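Local structure of tryptophan synthase alpha chain (Aquifex aeolicus, 2EKC) at residues Tyr27-Thr32 / Ala241-Ile246; Leu111-Arg116 / Val142-Leu148. The protein probably catalyses, as the alpha subunit of tryptophan synthase, the aldol cleavage of indoleglycerol phosphate to indole and glyceraldehyde 3-phosphate in the last step of tryptophan biosynthesis. One frame throughout, in Å; residues are numbered along the deposited sequence. Where two conformers were deposited one is given.

Interaction 1. Residues Tyr27-Thr32 / Ala241-Ile246; sequences YPDYET and AGQKKI
The loop leading into helix 30-42, with that helix's first turn, meets the Schellman-capped C-terminus of helix 235-242 without any hydrogen bond between them. Y27, extended and with chi1 t, reaches across so that Y27 OH lies 3.3 Å from G242 CA, where a modelled CB would clash with the hydroxyl. A cis peptide leads into P28, whose CA is 5.3 Å from that of G242; its ring packs on the helix end, CD 3.1 Å from A241 O and CG 4.2 Å from K244 CG. D29, chi1 p, is the N-cap: D29 OD1 accepts from T32 N and D29 OD2 from T32 OG1 (both 2.7 Å), while D29 OD2 stays 4.3 Å from K244 NZ, beyond a salt bridge. Helix begins at Y30, and still within its first turn T32 (chi1 m) directs CG2 at the other segment, 3.7 Å from K244 CG and 4.4 Å from I246 CD1. K244, phi 56°, is the C' residue of the Schellman motif, its N bonded to A241 O (2.9 Å); helix 246-258 follows. This meeting of loop and helix start after the first strand with helix end and turn after the last lies at the seam where a TIM barrel closes.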
loop_
_atom_site.group_PDB
_atom_site.type_symbol
_atom_site.label_atom_id
_atom_site.label_comp_id
_atom_site.label_asym_id
_atom_site.label_seq_id
_atom_site.Cartn_x
_atom_site.Cartn_y
_atom_site.Cartn_z
ATOM N N TYR A 27 -6.902 2.677 -14.435
ATOM C CA TYR A 27 -6.995 1.349 -15.049
ATOM C C TYR A 27 -8.295 0.657 -14.673
ATOM O O TYR A 27 -8.600 0.516 -13.490
ATOM C CB TYR A 27 -5.837 0.451 -14.605
ATOM C CG TYR A 27 -5.943 -0.951 -15.167
ATOM C CD1 TYR A 27 -5.676 -1.205 -16.515
ATOM C CD2 TYR A 27 -6.351 -2.016 -14.364
ATOM C CE1 TYR A 27 -5.817 -2.488 -17.054
ATOM C CE2 TYR A 27 -6.497 -3.309 -14.891
ATOM C CZ TYR A 27 -6.228 -3.534 -16.237
ATOM O OH TYR A 27 -6.375 -4.798 -16.761
ATOM N N PRO A 28 -9.063 0.182 -15.668
ATOM C CA PRO A 28 -8.810 0.244 -17.111
ATOM C C PRO A 28 -9.032 1.641 -17.694
ATOM O O PRO A 28 -8.677 1.903 -18.843
ATOM C CB PRO A 28 -9.774 -0.798 -17.671
ATOM C CG PRO A 28 -10.923 -0.728 -16.721
ATOM C CD PRO A 28 -10.226 -0.678 -15.386
ATOM N N ASP A 29 -9.625 2.519 -16.887
ATOM C CA ASP A 29 -9.895 3.915 -17.240
ATOM C C ASP A 29 -10.201 4.624 -15.924
ATOM O O ASP A 29 -10.511 3.965 -14.932
ATOM C CB ASP A 29 -11.074 4.030 -18.221
ATOM C CG ASP A 29 -12.367 3.451 -17.668
ATOM O OD1 ASP A 29 -12.986 4.083 -16.790
ATOM O OD2 ASP A 29 -12.763 2.357 -18.115
ATOM N N TYR A 30 -10.100 5.951 -15.894
ATOM C CA TYR A 30 -10.341 6.683 -14.650
ATOM C C TYR A 30 -11.664 6.338 -13.971
ATOM O O TYR A 30 -11.676 5.943 -12.808
ATOM C CB TYR A 30 -10.283 8.199 -14.871
ATOM C CG TYR A 30 -10.315 8.980 -13.570
ATOM C CD1 TYR A 30 -9.145 9.222 -12.850
ATOM C CD2 TYR A 30 -11.520 9.431 -13.034
ATOM C CE1 TYR A 30 -9.175 9.894 -11.625
ATOM C CE2 TYR A 30 -11.564 10.101 -11.808
ATOM C CZ TYR A 30 -10.387 10.327 -11.111
ATOM O OH TYR A 30 -10.425 10.976 -9.898
ATOM N N GLU A 31 -12.771 6.487 -14.697
ATOM C CA GLU A 31 -14.098 6.204 -14.144
ATOM C C GLU A 31 -14.208 4.812 -13.517
ATOM O O GLU A 31 -14.648 4.672 -12.377
ATOM C CB GLU A 31 -15.169 6.363 -15.224
ATOM C CG GLU A 31 -16.583 6.094 -14.721
ATOM C CD GLU A 31 -17.651 6.331 -15.781
ATOM O OE1 GLU A 31 -17.560 5.723 -16.870
ATOM O OE2 GLU A 31 -18.585 7.123 -15.519
ATOM N N THR A 32 -13.809 3.788 -14.266
ATOM C CA THR A 32 -13.863 2.420 -13.768
ATOM C C THR A 32 -12.985 2.239 -12.530
ATOM O O THR A 32 -13.392 1.588 -11.571
ATOM C CB THR A 32 -13.419 1.421 -14.853
ATOM O OG1 THR A 32 -14.242 1.578 -16.014
ATOM C CG2 THR A 32 -13.535 -0.012 -14.344
ATOM N N ALA A 241 -10.684 -5.616 -11.925
ATOM C CA ALA A 241 -10.943 -4.252 -12.369
ATOM C C ALA A 241 -10.758 -4.138 -13.884
ATOM O O ALA A 241 -11.472 -3.384 -14.551
ATOM C CB ALA A 241 -10.012 -3.284 -11.647
ATOM N N GLY A 242 -9.806 -4.898 -14.422
ATOM C CA GLY A 242 -9.541 -4.872 -15.850
ATOM C C GLY A 242 -10.733 -5.222 -16.728
ATOM O O GLY A 242 -10.841 -4.736 -17.854
ATOM N N GLN A 243 -11.621 -6.075 -16.221
ATOM C CA GLN A 243 -12.816 -6.478 -16.956
ATOM C C GLN A 243 -14.041 -5.772 -16.384
ATOM O O GLN A 243 -15.169 -6.178 -16.640
ATOM C CB GLN A 243 -13.043 -7.986 -16.848
ATOM C CG GLN A 243 -11.994 -8.859 -17.510
ATOM C CD GLN A 243 -12.312 -10.339 -17.344
ATOM O OE1 GLN A 243 -13.303 -10.838 -17.877
ATOM N NE2 GLN A 243 -11.480 -11.040 -16.588
ATOM N N LYS A 244 -13.810 -4.729 -15.593
ATOM C CA LYS A 244 -14.895 -3.970 -14.978
ATOM C C LYS A 244 -15.825 -4.864 -14.152
ATOM O O LYS A 244 -17.027 -4.612 -14.070
ATOM C CB LYS A 244 -15.700 -3.236 -16.061
ATOM C CG LYS A 244 -14.846 -2.338 -16.945
ATOM C CD LYS A 244 -15.664 -1.676 -18.039
ATOM C CE LYS A 244 -14.772 -0.869 -18.973
ATOM N NZ LYS A 244 -15.539 -0.264 -20.097
ATOM N N LYS A 245 -15.266 -5.905 -13.542
ATOM C CA LYS A 245 -16.053 -6.822 -12.718
ATOM C C LYS A 245 -16.072 -6.294 -11.290
ATOM O O LYS A 245 -15.481 -6.878 -10.377
ATOM C CB LYS A 245 -15.450 -8.229 -12.785
ATOM C CG LYS A 245 -15.573 -8.852 -14.175
ATOM C CD LYS A 245 -14.700 -10.104 -14.357
ATOM C CE LYS A 245 -15.249 -11.308 -13.606
ATOM N NZ LYS A 245 -14.495 -12.551 -13.941
ATOM N N ILE A 246 -16.771 -5.175 -11.118
ATOM C CA ILE A 246 -16.874 -4.486 -9.839
ATOM C C ILE A 246 -17.548 -5.287 -8.732
ATOM O O ILE A 246 -17.094 -5.273 -7.584
ATOM C CB ILE A 246 -17.617 -3.142 -10.008
ATOM C CG1 ILE A 246 -16.974 -2.337 -11.146
ATOM C CG2 ILE A 246 -17.590 -2.354 -8.703
ATOM C CD1 ILE A 246 -15.466 -2.178 -11.027
#

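Interaction 2. Residues Leu111-Arg116 / Val142-Leu148; sequences LEKFCR and VMKKYVL
Helix 111-120 and the C-terminal turn of helix 133-145 pack side by side, burying 418 Å² between the two segments. The register sets E112 beside V142 (CA atoms 6.5 Å apart) and C115 beside Y146 (6.3 Å), so one helical turn of each segment matches the other. C115, chi1 m, is the central bump of its helix and drops into a hollow walled by four residues: SG lies 3.7 Å from V142 CG1 and 4.1 Å from M143 CG, while CB is 3.5 Å from Y146 CD2 and 3.6 Å from L148 CD1. In return V142, chi1 t, fits between L111 and C115, its CG2 4.0 Å from L111 CD2 and its CG1 3.9 Å from L111 O. Y146 (chi1 m) lays one ring face over the backbone at C115 C and R116 N, with CE1 3.7 Å from R116 CB. At the exposed margin E112, chi1 and chi2 both m, bends across so that OE1 accepts from Y146 OH at 2.6 Å, near the ring plane, and forms a salt bridge with K145 NZ at 3.0 Å. The second helix ends in a Schellman motif: V147, phi 52°, is C', with L148 N bonded to M143 O (2.9 Å) and V147 N to K144 O (3.2 Å). The turn brings L148 back toward C115, and C115, M143 and L148 all touch F126 of strand 125-127. Two successive outer helices thus close over the strand between them, the neighbouring-helix packing of a beta/alpha barrel.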
loop_
_atom_site.group_PDB
_atom_site.type_symbol
_atom_site.label_atom_id
_atom_site.label_comp_id
_atom_site.label_asym_id
_atom_site.label_seq_id
_atom_site.Cartn_x
_atom_site.Cartn_y
_atom_site.Cartn_z
ATOM N N LEU A 111 10.688 17.374 -4.588
ATOM C CA LEU A 111 10.355 16.803 -3.283
ATOM C C LEU A 111 9.380 17.625 -2.447
ATOM O O LEU A 111 8.337 17.110 -2.031
ATOM C CB LEU A 111 11.622 16.538 -2.464
ATOM C CG LEU A 111 12.273 15.171 -2.684
ATOM C CD1 LEU A 111 12.783 15.074 -4.107
ATOM C CD2 LEU A 111 13.407 14.968 -1.691
ATOM N N GLU A 112 9.716 18.887 -2.190
ATOM C CA GLU A 112 8.845 19.749 -1.390
ATOM C C GLU A 112 7.443 19.808 -1.984
ATOM O O GLU A 112 6.457 19.541 -1.297
ATOM C CB GLU A 112 9.408 21.171 -1.311
ATOM C CG GLU A 112 10.711 21.319 -0.528
ATOM C CD GLU A 112 10.513 21.285 0.980
ATOM O OE1 GLU A 112 9.497 21.826 1.467
ATOM O OE2 GLU A 112 11.390 20.735 1.683
ATOM N N LYS A 113 7.356 20.156 -3.264
ATOM C CA LYS A 113 6.061 20.256 -3.931
ATOM C C LYS A 113 5.286 18.943 -3.900
ATOM O O LYS A 113 4.094 18.925 -3.592
ATOM C CB LYS A 113 6.236 20.703 -5.383
ATOM C CG LYS A 113 4.927 20.760 -6.149
ATOM C CD LYS A 113 5.107 21.150 -7.606
ATOM C CE LYS A 113 5.561 22.582 -7.762
ATOM N NZ LYS A 113 5.502 22.998 -9.198
ATOM N N PHE A 114 5.967 17.849 -4.226
ATOM C CA PHE A 114 5.340 16.528 -4.245
ATOM C C PHE A 114 4.697 16.221 -2.895
ATOM O O PHE A 114 3.531 15.820 -2.822
ATOM C CB PHE A 114 6.386 15.460 -4.587
ATOM C CG PHE A 114 5.800 14.123 -4.941
ATOM C CD1 PHE A 114 5.452 13.209 -3.950
ATOM C CD2 PHE A 114 5.601 13.773 -6.272
ATOM C CE1 PHE A 114 4.916 11.964 -4.281
ATOM C CE2 PHE A 114 5.063 12.531 -6.613
ATOM C CZ PHE A 114 4.721 11.625 -5.617
ATOM N N CYS A 115 5.457 16.422 -1.826
ATOM C CA CYS A 115 4.948 16.161 -0.491
ATOM C C CYS A 115 3.840 17.137 -0.109
ATOM O O CYS A 115 2.833 16.732 0.470
ATOM C CB CYS A 115 6.090 16.213 0.527
ATOM S SG CYS A 115 7.243 14.806 0.393
ATOM N N ARG A 116 4.022 18.413 -0.445
ATOM C CA ARG A 116 3.023 19.445 -0.145
ATOM C C ARG A 116 1.679 19.058 -0.758
ATOM O O ARG A 116 0.659 19.022 -0.076
ATOM C CB ARG A 116 3.462 20.806 -0.716
ATOM C CG ARG A 116 2.556 21.985 -0.382
ATOM C CD ARG A 116 2.929 23.204 -1.232
ATOM N NE ARG A 116 2.308 23.163 -2.557
ATOM C CZ ARG A 116 2.826 23.713 -3.653
ATOM N NH1 ARG A 116 3.986 24.350 -3.599
ATOM N NH2 ARG A 116 2.176 23.633 -4.807
ATOM N N VAL A 142 12.055 15.401 4.207
ATOM C CA VAL A 142 10.951 16.190 3.662
ATOM C C VAL A 142 9.607 15.599 4.086
ATOM O O VAL A 142 8.680 16.328 4.445
ATOM C CB VAL A 142 10.998 16.252 2.118
ATOM C CG1 VAL A 142 9.871 17.133 1.603
ATOM C CG2 VAL A 142 12.341 16.795 1.657
ATOM N N MET A 143 9.500 14.277 4.040
ATOM C CA MET A 143 8.261 13.624 4.440
ATOM C C MET A 143 7.934 13.971 5.887
ATOM O O MET A 143 6.771 14.191 6.232
ATOM C CB MET A 143 8.376 12.109 4.255
ATOM C CG MET A 143 8.330 11.689 2.786
ATOM S SD MET A 143 8.487 9.915 2.506
ATOM C CE MET A 143 6.868 9.331 3.059
ATOM N N LYS A 144 8.959 14.025 6.732
ATOM C CA LYS A 144 8.771 14.367 8.138
ATOM C C LYS A 144 8.193 15.774 8.241
ATOM O O LYS A 144 7.296 16.037 9.036
ATOM C CB LYS A 144 10.102 14.313 8.887
ATOM C CG LYS A 144 9.997 14.744 10.348
ATOM C CD LYS A 144 11.366 14.908 10.990
ATOM C CE LYS A 144 11.255 15.354 12.447
ATOM N NZ LYS A 144 10.494 16.633 12.610
ATOM N N LYS A 145 8.716 16.675 7.420
ATOM C CA LYS A 145 8.266 18.059 7.400
ATOM C C LYS A 145 6.781 18.188 7.062
ATOM O O LYS A 145 6.085 19.028 7.631
ATOM C CB LYS A 145 9.098 18.854 6.391
ATOM C CG LYS A 145 8.685 20.311 6.239
ATOM C CD LYS A 145 9.534 21.007 5.188
ATOM C CE LYS A 145 9.121 22.457 5.005
ATOM N NZ LYS A 145 10.034 23.158 4.060
ATOM N N TYR A 146 6.300 17.357 6.141
ATOM C CA TYR A 146 4.899 17.402 5.726
ATOM C C TYR A 146 4.033 16.352 6.408
ATOM O O TYR A 146 2.890 16.117 6.014
ATOM C CB TYR A 146 4.803 17.272 4.200
ATOM C CG TYR A 146 5.342 18.486 3.472
ATOM C CD1 TYR A 146 4.536 19.602 3.239
ATOM C CD2 TYR A 146 6.677 18.549 3.081
ATOM C CE1 TYR A 146 5.052 20.753 2.636
ATOM C CE2 TYR A 146 7.203 19.691 2.480
ATOM C CZ TYR A 146 6.386 20.789 2.261
ATOM O OH TYR A 146 6.914 21.920 1.672
ATOM N N VAL A 147 4.581 15.729 7.442
ATOM C CA VAL A 147 3.854 14.720 8.200
ATOM C C VAL A 147 3.268 13.632 7.304
ATOM O O VAL A 147 2.067 13.347 7.343
ATOM C CB VAL A 147 2.715 15.367 9.029
ATOM C CG1 VAL A 147 2.179 14.375 10.046
ATOM C CG2 VAL A 147 3.229 16.624 9.731
ATOM N N LEU A 148 4.131 13.045 6.481
ATOM C CA LEU A 148 3.756 11.950 5.593
ATOM C C LEU A 148 4.507 10.736 6.139
ATOM O O LEU A 148 5.731 10.758 6.266
ATOM C CB LEU A 148 4.197 12.248 4.163
ATOM C CG LEU A 148 3.404 13.351 3.467
ATOM C CD1 LEU A 148 4.103 13.766 2.187
ATOM C CD2 LEU A 148 1.994 12.849 3.184
#

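Both contacts lie outside one eight-stranded parallel barrel, among its helices and the loops that lead into and out of them, but in separate sectors: their centres are 31 Å apart and their nearest atoms about 15 Å, so they do not touch. Interaction 1 brings together segments with 208 residues between them, after the first and last strands; between them the chain runs through most of the barrel, including interaction 2, whose segments are separated by only 25 residues. The former therefore belongs to the closure of the ring, the latter to local packing around strand 125-127. Y27 lies about 12 Å, side chain to side chain, from the predicted catalytic D60, whereas 111-116/142-148 is remote from the annotated sites.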